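Local structure of unknown protein (Leishmania major, 1R75) at residues Arg52-Asp58 and Leu110-Val116; Ala67-Asp71 and Val120-Asp126. The protein is of unknown function but belongs to the DUF1935 family and folds as an all-beta protein. All coordinates share one frame; numbering follows the deposited sequence.

Interaction 1. Residues Arg52-Asp58 and Leu110-Val116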
ATOM      1  N   ARG A  52      -8.553  -8.144  -3.423  1.00 23.77           N
ATOM      2  CA  ARG A  52      -7.911  -7.404  -2.338  1.00 23.85           C
ATOM      3  C   ARG A  52      -6.523  -6.967  -2.720  1.00 22.03           C
ATOM      4  O   ARG A  52      -5.749  -7.709  -3.365  1.00 22.59           O
ATOM      5  CB  ARG A  52      -7.819  -8.374  -1.212  1.00 24.16           C
ATOM      6  CG  ARG A  52      -7.336  -7.932   0.050  1.00 28.64           C
ATOM      7  CD  ARG A  52      -7.694  -9.075   1.115  1.00 27.81           C
ATOM      8  NE  ARG A  52      -6.814 -10.253   1.009  1.00 28.87           N
ATOM      9  CZ  ARG A  52      -7.117 -11.466   1.463  1.00 29.59           C
ATOM     10  NH1 ARG A  52      -8.301 -11.718   2.098  1.00 24.39           N
ATOM     11  NH2 ARG A  52      -6.240 -12.424   1.335  1.00 27.07           N
ATOM     12  N   TRP A  53      -6.162  -5.777  -2.261  1.00 19.64           N
ATOM     13  CA  TRP A  53      -4.800  -5.289  -2.368  1.00 18.01           C
ATOM     14  C   TRP A  53      -4.199  -5.024  -1.010  1.00 17.28           C
ATOM     15  O   TRP A  53      -4.908  -4.532  -0.094  1.00 18.99           O
ATOM     16  CB  TRP A  53      -4.791  -3.973  -3.050  1.00 21.33           C
ATOM     17  CG  TRP A  53      -5.067  -3.895  -4.472  1.00 23.90           C
ATOM     18  CD1 TRP A  53      -5.517  -4.851  -5.326  1.00 27.72           C
ATOM     19  CD2 TRP A  53      -4.902  -2.696  -5.252  1.00 27.13           C
ATOM     20  NE1 TRP A  53      -5.665  -4.318  -6.611  1.00 28.20           N
ATOM     21  CE2 TRP A  53      -5.319  -2.985  -6.574  1.00 26.36           C
ATOM     22  CE3 TRP A  53      -4.481  -1.399  -4.947  1.00 26.99           C
ATOM     23  CZ2 TRP A  53      -5.274  -2.000  -7.601  1.00 25.72           C
ATOM     24  CZ3 TRP A  53      -4.398  -0.432  -6.003  1.00 29.04           C
ATOM     25  CH2 TRP A  53      -4.828  -0.731  -7.251  1.00 25.46           C
ATOM     26  N   ALA A  54      -2.929  -5.290  -0.924  1.00 17.30           N
ATOM     27  CA  ALA A  54      -2.091  -4.989   0.180  1.00 18.19           C
ATOM     28  C   ALA A  54      -0.757  -4.424  -0.298  1.00 19.02           C
ATOM     29  O   ALA A  54      -0.408  -4.577  -1.455  1.00 20.78           O
ATOM     30  CB  ALA A  54      -1.857  -6.220   0.993  1.00 18.24           C
ATOM     31  N   PHE A  55      -0.062  -3.725   0.602  1.00 18.07           N
ATOM     32  CA  PHE A  55       1.286  -3.215   0.366  1.00 19.79           C
ATOM     33  C   PHE A  55       2.254  -3.821   1.364  1.00 21.52           C
ATOM     34  O   PHE A  55       1.943  -4.006   2.567  1.00 21.47           O
ATOM     35  CB  PHE A  55       1.297  -1.685   0.523  1.00 19.70           C
ATOM     36  CG  PHE A  55       0.616  -0.992  -0.565  1.00 19.41           C
ATOM     37  CD1 PHE A  55       1.134  -1.006  -1.845  1.00 16.46           C
ATOM     38  CD2 PHE A  55      -0.564  -0.298  -0.320  1.00 20.68           C
ATOM     39  CE1 PHE A  55       0.453  -0.273  -2.910  1.00 20.38           C
ATOM     40  CE2 PHE A  55      -1.212   0.412  -1.328  1.00 20.50           C
ATOM     41  CZ  PHE A  55      -0.714   0.373  -2.649  1.00 19.18           C
ATOM     42  N   TYR A  56       3.427  -4.147   0.864  1.00 20.00           N
ATOM     43  CA  TYR A  56       4.523  -4.650   1.673  1.00 22.28           C
ATOM     44  C   TYR A  56       5.728  -3.720   1.486  1.00 21.44           C
ATOM     45  O   TYR A  56       6.053  -3.361   0.357  1.00 21.89           O
ATOM     46  CB  TYR A  56       4.843  -6.125   1.301  1.00 22.63           C
ATOM     47  CG  TYR A  56       6.146  -6.585   1.878  1.00 24.30           C
ATOM     48  CD1 TYR A  56       6.288  -6.753   3.257  1.00 26.55           C
ATOM     49  CD2 TYR A  56       7.244  -6.807   1.076  1.00 27.26           C
ATOM     50  CE1 TYR A  56       7.509  -7.096   3.817  1.00 24.48           C
ATOM     51  CE2 TYR A  56       8.477  -7.151   1.620  1.00 25.24           C
ATOM     52  CZ  TYR A  56       8.582  -7.331   2.966  1.00 27.99           C
ATOM     53  OH  TYR A  56       9.758  -7.663   3.524  1.00 28.65           O
ATOM     54  N   ASN A  57       6.339  -3.311   2.584  1.00 21.07           N
ATOM     55  CA  ASN A  57       7.486  -2.429   2.603  1.00 23.82           C
ATOM     56  C   ASN A  57       8.706  -3.340   2.955  1.00 25.20           C
ATOM     57  O   ASN A  57       8.791  -3.865   4.071  1.00 24.82           O
ATOM     58  CB  ASN A  57       7.198  -1.312   3.597  1.00 22.97           C
ATOM     59  CG  ASN A  57       8.429  -0.385   3.852  1.00 24.49           C
ATOM     60  OD1 ASN A  57       9.550  -0.598   3.340  1.00 23.42           O
ATOM     61  ND2 ASN A  57       8.202   0.623   4.652  1.00 20.36           N
ATOM     62  N   ASP A  58       9.573  -3.584   1.951  1.00 25.79           N
ATOM     63  CA  ASP A  58      10.795  -4.384   2.126  1.00 29.20           C
ATOM     64  C   ASP A  58      12.039  -3.574   2.632  1.00 30.26           C
ATOM     65  O   ASP A  58      13.147  -4.086   2.697  1.00 33.27           O
ATOM     66  CB  ASP A  58      11.097  -5.079   0.808  1.00 29.74           C
ATOM     67  CG  ASP A  58      12.058  -6.246   0.958  1.00 34.03           C
ATOM     68  OD1 ASP A  58      11.940  -7.043   1.925  1.00 35.11           O
ATOM     69  OD2 ASP A  58      12.950  -6.404   0.114  1.00 37.92           O
ATOM     70  N   LEU A 110       9.166  -3.421   6.893  1.00 23.49           N
ATOM     71  CA  LEU A 110       8.884  -4.880   6.789  1.00 26.91           C
ATOM     72  C   LEU A 110       7.424  -5.282   7.057  1.00 26.69           C
ATOM     73  O   LEU A 110       7.112  -6.455   7.225  1.00 28.28           O
ATOM     74  CB  LEU A 110       9.860  -5.698   7.720  1.00 27.80           C
ATOM     75  CG  LEU A 110      11.317  -5.288   7.471  1.00 28.92           C
ATOM     76  CD1 LEU A 110      12.290  -6.035   8.462  1.00 34.57           C
ATOM     77  CD2 LEU A 110      11.713  -5.495   6.074  1.00 32.95           C
ATOM     78  N   GLU A 111       6.542  -4.285   7.119  1.00 24.80           N
ATOM     79  CA  GLU A 111       5.172  -4.490   7.390  1.00 25.37           C
ATOM     80  C   GLU A 111       4.385  -4.742   6.153  1.00 23.69           C
ATOM     81  O   GLU A 111       4.703  -4.238   5.096  1.00 22.24           O
ATOM     82  CB  GLU A 111       4.639  -3.229   8.054  1.00 26.16           C
ATOM     83  CG  GLU A 111       3.417  -3.317   8.880  1.00 34.34           C
ATOM     84  CD  GLU A 111       3.166  -1.980   9.610  1.00 39.74           C
ATOM     85  OE1 GLU A 111       2.914  -0.937   8.916  1.00 29.39           O
ATOM     86  OE2 GLU A 111       3.268  -1.969  10.895  1.00 41.03           O
ATOM     87  N   THR A 112       3.314  -5.514   6.298  1.00 23.79           N
ATOM     88  CA  THR A 112       2.238  -5.640   5.300  1.00 23.35           C
ATOM     89  C   THR A 112       0.987  -4.860   5.785  1.00 23.79           C
ATOM     90  O   THR A 112       0.567  -5.061   6.933  1.00 25.62           O
ATOM     91  CB  THR A 112       1.865  -7.119   5.089  1.00 24.76           C
ATOM     92  OG1 THR A 112       3.012  -7.876   4.651  1.00 26.45           O
ATOM     93  CG2 THR A 112       0.938  -7.347   3.893  1.00 23.59           C
ATOM     94  N   GLN A 113       0.461  -3.925   4.995  1.00 20.18           N
ATOM     95  CA  GLN A 113      -0.791  -3.238   5.253  1.00 19.89           C
ATOM     96  C   GLN A 113      -1.829  -3.683   4.226  1.00 19.32           C
ATOM     97  O   GLN A 113      -1.653  -3.433   3.032  1.00 17.32           O
ATOM     98  CB  GLN A 113      -0.581  -1.694   5.262  1.00 20.99           C
ATOM     99  CG  GLN A 113       0.144  -1.238   6.479  1.00 24.33           C
ATOM    100  CD  GLN A 113      -0.842  -1.042   7.673  1.00 32.85           C
ATOM    101  OE1 GLN A 113      -1.820  -1.756   7.804  1.00 38.17           O
ATOM    102  NE2 GLN A 113      -0.607  -0.050   8.466  1.00 38.04           N
ATOM    103  N   MET A 114      -2.973  -4.238   4.683  1.00 18.12           N
ATOM    104  CA  MET A 114      -4.180  -4.361   3.839  1.00 17.70           C
ATOM    105  C   MET A 114      -4.639  -2.933   3.444  1.00 17.73           C
ATOM    106  O   MET A 114      -4.579  -1.999   4.225  1.00 17.16           O
ATOM    107  CB  MET A 114      -5.295  -5.077   4.641  1.00 17.22           C
ATOM    108  CG  MET A 114      -4.917  -6.485   4.970  1.00 20.80           C
ATOM    109  SD  MET A 114      -4.780  -7.474   3.376  1.00 31.26           S
ATOM    110  CE  MET A 114      -3.455  -7.988   3.926  1.00 27.05           C
ATOM    111  N   PHE A 115      -5.043  -2.794   2.194  1.00 15.87           N
ATOM    112  CA  PHE A 115      -5.362  -1.534   1.626  1.00 16.14           C
ATOM    113  C   PHE A 115      -6.804  -1.405   1.233  1.00 14.50           C
ATOM    114  O   PHE A 115      -7.597  -0.574   1.841  1.00 13.96           O
ATOM    115  CB  PHE A 115      -4.392  -1.322   0.473  1.00 16.91           C
ATOM    116  CG  PHE A 115      -4.444   0.075  -0.102  1.00 14.27           C
ATOM    117  CD1 PHE A 115      -4.291   1.160   0.716  1.00 18.60           C
ATOM    118  CD2 PHE A 115      -4.629   0.291  -1.510  1.00 14.15           C
ATOM    119  CE1 PHE A 115      -4.302   2.467   0.184  1.00 16.39           C
ATOM    120  CE2 PHE A 115      -4.711   1.592  -2.000  1.00 17.04           C
ATOM    121  CZ  PHE A 115      -4.508   2.664  -1.145  1.00 15.91           C
ATOM    122  N   VAL A 116      -7.248  -2.121   0.165  1.00 15.63           N
ATOM    123  CA  VAL A 116      -8.629  -2.025  -0.310  1.00 16.57           C
ATOM    124  C   VAL A 116      -9.124  -3.370  -0.760  1.00 15.79           C
ATOM    125  O   VAL A 116      -8.381  -4.298  -1.062  1.00 15.59           O
ATOM    126  CB  VAL A 116      -8.821  -1.018  -1.491  1.00 17.46           C
ATOM    127  CG1 VAL A 116      -8.470   0.290  -1.076  1.00 19.07           C
ATOM    128  CG2 VAL A 116      -7.988  -1.434  -2.705  1.00 23.25           C
TER

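Interaction 2. Residues Ala67-Asp71 and Val120-Asp126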
ATOM      1  N   ALA A  67      -0.884   7.015  -1.187  1.00 19.83           N
ATOM      2  CA  ALA A  67      -2.265   7.321  -1.462  1.00 18.77           C
ATOM      3  C   ALA A  67      -2.578   7.094  -2.926  1.00 18.19           C
ATOM      4  O   ALA A  67      -1.811   7.503  -3.813  1.00 19.38           O
ATOM      5  CB  ALA A  67      -2.616   8.773  -1.126  1.00 20.73           C
ATOM      6  N   VAL A  68      -3.752   6.505  -3.166  1.00 16.18           N
ATOM      7  CA  VAL A  68      -4.179   6.099  -4.456  1.00 16.89           C
ATOM      8  C   VAL A  68      -5.567   6.686  -4.683  1.00 16.78           C
ATOM      9  O   VAL A  68      -6.413   6.661  -3.810  1.00 16.54           O
ATOM     10  CB  VAL A  68      -4.242   4.586  -4.571  1.00 16.51           C
ATOM     11  CG1 VAL A  68      -4.837   4.170  -5.906  1.00 18.10           C
ATOM     12  CG2 VAL A  68      -2.847   3.911  -4.349  1.00 18.89           C
ATOM     13  N   LEU A  69      -5.780   7.208  -5.860  1.00 17.55           N
ATOM     14  CA  LEU A  69      -7.045   7.767  -6.269  1.00 20.52           C
ATOM     15  C   LEU A  69      -7.695   6.813  -7.237  1.00 20.62           C
ATOM     16  O   LEU A  69      -7.088   6.463  -8.265  1.00 20.19           O
ATOM     17  CB  LEU A  69      -6.799   9.017  -7.067  1.00 22.74           C
ATOM     18  CG  LEU A  69      -6.466  10.296  -6.442  1.00 31.94           C
ATOM     19  CD1 LEU A  69      -5.656  11.164  -7.499  1.00 35.91           C
ATOM     20  CD2 LEU A  69      -7.820  10.966  -5.958  1.00 32.73           C
ATOM     21  N   PHE A  70      -8.913   6.411  -6.927  1.00 19.22           N
ATOM     22  CA  PHE A  70      -9.705   5.458  -7.650  1.00 18.93           C
ATOM     23  C   PHE A  70     -10.876   6.169  -8.338  1.00 18.08           C
ATOM     24  O   PHE A  70     -11.431   7.180  -7.811  1.00 19.00           O
ATOM     25  CB  PHE A  70     -10.202   4.371  -6.730  1.00 18.42           C
ATOM     26  CG  PHE A  70      -9.166   3.525  -6.129  1.00 18.58           C
ATOM     27  CD1 PHE A  70      -8.758   2.306  -6.718  1.00 17.46           C
ATOM     28  CD2 PHE A  70      -8.702   3.826  -4.822  1.00 17.63           C
ATOM     29  CE1 PHE A  70      -7.833   1.511  -6.117  1.00 20.54           C
ATOM     30  CE2 PHE A  70      -7.821   2.983  -4.222  1.00 17.15           C
ATOM     31  CZ  PHE A  70      -7.392   1.842  -4.833  1.00 17.76           C
ATOM     32  N   ASP A  71     -11.110   5.801  -9.577  1.00 18.78           N
ATOM     33  CA  ASP A  71     -12.201   6.348 -10.353  1.00 20.63           C
ATOM     34  C   ASP A  71     -13.577   5.953  -9.773  1.00 21.87           C
ATOM     35  O   ASP A  71     -13.744   4.968  -9.051  1.00 21.50           O
ATOM     36  CB  ASP A  71     -12.174   5.911 -11.827  1.00 21.64           C
ATOM     37  CG  ASP A  71     -11.007   6.460 -12.597  1.00 25.44           C
ATOM     38  OD1 ASP A  71     -10.234   7.374 -12.084  1.00 26.54           O
ATOM     39  OD2 ASP A  71     -10.835   6.036 -13.782  1.00 25.24           O
ATOM     40  N   VAL A 120     -11.790  -2.750  -8.715  1.00 21.30           N
ATOM     41  CA  VAL A 120     -11.013  -1.550  -8.992  1.00 20.10           C
ATOM     42  C   VAL A 120     -11.171  -1.324 -10.494  1.00 20.98           C
ATOM     43  O   VAL A 120     -10.960  -2.306 -11.258  1.00 20.77           O
ATOM     44  CB  VAL A 120      -9.580  -1.785  -8.644  1.00 20.74           C
ATOM     45  CG1 VAL A 120      -8.748  -0.570  -9.052  1.00 22.36           C
ATOM     46  CG2 VAL A 120      -9.443  -2.048  -7.114  1.00 20.37           C
ATOM     47  N   THR A 121     -11.379  -0.082 -10.883  1.00 21.54           N
ATOM     48  CA  THR A 121     -11.461   0.339 -12.286  1.00 21.77           C
ATOM     49  C   THR A 121     -10.207   1.165 -12.551  1.00 20.88           C
ATOM     50  O   THR A 121      -9.109   0.632 -12.354  1.00 23.01           O
ATOM     51  CB  THR A 121     -12.715   1.092 -12.614  1.00 21.41           C
ATOM     52  OG1 THR A 121     -12.844   2.299 -11.827  1.00 23.30           O
ATOM     53  CG2 THR A 121     -13.939   0.208 -12.335  1.00 21.62           C
ATOM     54  N   GLY A 122     -10.325   2.409 -12.957  1.00 19.61           N
ATOM     55  CA  GLY A 122      -9.160   3.278 -13.120  1.00 20.68           C
ATOM     56  C   GLY A 122      -8.594   3.634 -11.743  1.00 20.13           C
ATOM     57  O   GLY A 122      -9.364   3.854 -10.780  1.00 21.17           O
ATOM     58  N   TRP A 123      -7.269   3.725 -11.633  1.00 17.76           N
ATOM     59  CA  TRP A 123      -6.647   4.179 -10.422  1.00 16.97           C
ATOM     60  C   TRP A 123      -5.338   4.784 -10.800  1.00 17.30           C
ATOM     61  O   TRP A 123      -4.786   4.450 -11.881  1.00 13.93           O
ATOM     62  CB  TRP A 123      -6.372   3.034  -9.476  1.00 17.10           C
ATOM     63  CG  TRP A 123      -5.478   1.911 -10.001  1.00 16.47           C
ATOM     64  CD1 TRP A 123      -5.873   0.883 -10.802  1.00 22.20           C
ATOM     65  CD2 TRP A 123      -4.116   1.700  -9.736  1.00 15.82           C
ATOM     66  NE1 TRP A 123      -4.836   0.048 -11.073  1.00 21.29           N
ATOM     67  CE2 TRP A 123      -3.732   0.520 -10.427  1.00 20.55           C
ATOM     68  CE3 TRP A 123      -3.145   2.409  -9.066  1.00 16.44           C
ATOM     69  CZ2 TRP A 123      -2.461   0.013 -10.400  1.00 24.18           C
ATOM     70  CZ3 TRP A 123      -1.848   1.876  -9.022  1.00 18.79           C
ATOM     71  CH2 TRP A 123      -1.521   0.679  -9.680  1.00 16.36           C
ATOM     72  N   ARG A 124      -4.818   5.617  -9.936  1.00 17.11           N
ATOM     73  CA  ARG A 124      -3.477   6.214 -10.113  1.00 19.37           C
ATOM     74  C   ARG A 124      -2.885   6.549  -8.772  1.00 18.60           C
ATOM     75  O   ARG A 124      -3.581   6.910  -7.846  1.00 16.56           O
ATOM     76  CB  ARG A 124      -3.433   7.457 -11.007  1.00 21.04           C
ATOM     77  CG  ARG A 124      -4.167   8.607 -10.576  1.00 26.92           C
ATOM     78  CD  ARG A 124      -4.275   9.636 -11.718  1.00 36.93           C
ATOM     79  NE  ARG A 124      -2.976  10.250 -11.731  1.00 41.41           N
ATOM     80  CZ  ARG A 124      -2.693  11.422 -11.126  1.00 49.84           C
ATOM     81  NH1 ARG A 124      -3.650  12.164 -10.560  1.00 52.20           N
ATOM     82  NH2 ARG A 124      -1.447  11.867 -11.102  1.00 49.34           N
ATOM     83  N   VAL A 125      -1.580   6.431  -8.679  1.00 17.86           N
ATOM     84  CA  VAL A 125      -0.909   6.946  -7.501  1.00 19.99           C
ATOM     85  C   VAL A 125      -1.051   8.437  -7.343  1.00 21.87           C
ATOM     86  O   VAL A 125      -0.685   9.227  -8.227  1.00 24.23           O
ATOM     87  CB  VAL A 125       0.531   6.553  -7.455  1.00 21.74           C
ATOM     88  CG1 VAL A 125       1.197   7.260  -6.228  1.00 23.31           C
ATOM     89  CG2 VAL A 125       0.659   5.084  -7.415  1.00 23.02           C
ATOM     90  N   ASP A 126      -1.540   8.872  -6.180  1.00 22.35           N
ATOM     91  CA  ASP A 126      -1.694  10.266  -5.871  1.00 25.74           C
ATOM     92  C   ASP A 126      -0.465  10.786  -5.117  1.00 25.89           C
ATOM     93  O   ASP A 126       0.096  11.855  -5.468  1.00 25.59           O
ATOM     94  CB  ASP A 126      -2.924  10.440  -5.016  1.00 26.27           C
ATOM     95  CG  ASP A 126      -3.104  11.840  -4.529  1.00 36.13           C
ATOM     96  OD1 ASP A 126      -3.323  12.736  -5.375  1.00 44.72           O
ATOM     97  OD2 ASP A 126      -3.041  12.135  -3.309  1.00 42.55           O
TER

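Interaction 1. Residues Arg52-Asp58 and Leu110-Val116
The carbonyl oxygen of W53 takes two backbone N-H groups from the neighbouring strand. F115 N donates to W53 O at 2.9 Å, from a position tilted 18° off the carbonyl plane. V116 N gives a second, weak bond to the same oxygen. F115 and V116 thus both face W53, which makes a classic beta bulge in an antiparallel pair. W53 N closes the bulge with a bond to V116 O at 2.9 Å. Beyond it the ladder runs regularly as far as Y56 and T112. F55 and Q113 exchange two bonds, and N57 N donates to E111 O. L110 N to N57 O is a weak bond.

The F115 side chain starts toward strand 52-57, and its ring lies beside those of W53 and F55. Chi1 of F115 (-171°) turns CG away from the backbone N, and the ring presents a face to the edge of F55. The pair is T-shaped, with planes at 62°. F55 CE2 sits over the centre of the F115 ring, 3.4 Å above its plane. V116 CG1 covers the opposite face, near the rim. W53 CE3 lies 3.8 Å from F115 CD2, at the F115 ring edge. V116 CG2 lies near the W53 indole and CB. Strand 62-71 of the other sheet packs on these rings, with V66 against F55.

The other face carries A54, Y56, T112 and M114. The methionine chain bends so that M114 CE reaches A54 CB at 3.8 Å, while M114 SD lies near R52 CD. The Y56 ring meets L110 O at its edge, with Y56 CE1 3.5 Å from that oxygen. T112 OG1 lies near the same ring and bonds to T28 N.

The hydrogen bonds between the two segments all join backbone atoms. The bulge probably helps turn F115 inward, where W53, F55, F115 and V116 meet through apolar contacts.

Interaction 2. Residues Ala67-Asp71 and Val120-Asp126
F70 and W123 meet through different first torsions. F70 CG is anti to its carbonyl carbon (chi1 -64°), and the ring leans toward the other strand. W123 CG stands between its backbone N and carbonyl carbon (chi1 59°), which carries the indole away and leaves its CB for the contact. F70 CD1 touches W123 CB at 3.7 Å. The two residues form a non-hydrogen-bonded pair of an antiparallel ladder, in which strand 123-132 is the outermost strand of a four-stranded sheet.

V120 CG1 lies in the plane of the F70 ring, at its edge. V68 CG1 covers one face of that ring and also approaches W123 CE3 at 4.0 Å. The side of the sheet that carries V68 and F70 packs on strand 112-117.

The backbone bonds flank these side chains. L69 and R124 bond both ways; R124 N reaches L69 O at 2.9 Å. D126 N gives the shortest bond, to A67 O at 2.7 Å. On the side of the sheet that carries L69 and R124, L69 CD1 packs against CB and OD1 of D126, and R124 NH1 passes near the same methyl.

At the far end D71 N donates straight (179°) to G122 O. The D71 carboxylate pairs with K100 through OD1, while its OD2 lies 3.3 Å from G122 CA.

Interactions 1 and 2 lie in the two antiparallel sheets of the protein, with centres about 16 Å apart. Interaction 1 joins the two strands 52-57 and 112-117 inside the five-stranded sheet. Interaction 2 joins 62-71 to the outermost strand 123-132 of the four-stranded sheet. The segments alternate along the chain: each strand of interaction 1 is followed by one of interaction 2, and the chain passes to the other sheet after 52-57 and again after 112-117. The sheets meet through side chains. W53 CH2 lies 3.5 Å from W123 CD2 in an edge-to-face pair, and F115 packs on V68 and F70. The two contacts therefore share one apolar interior between the sheets.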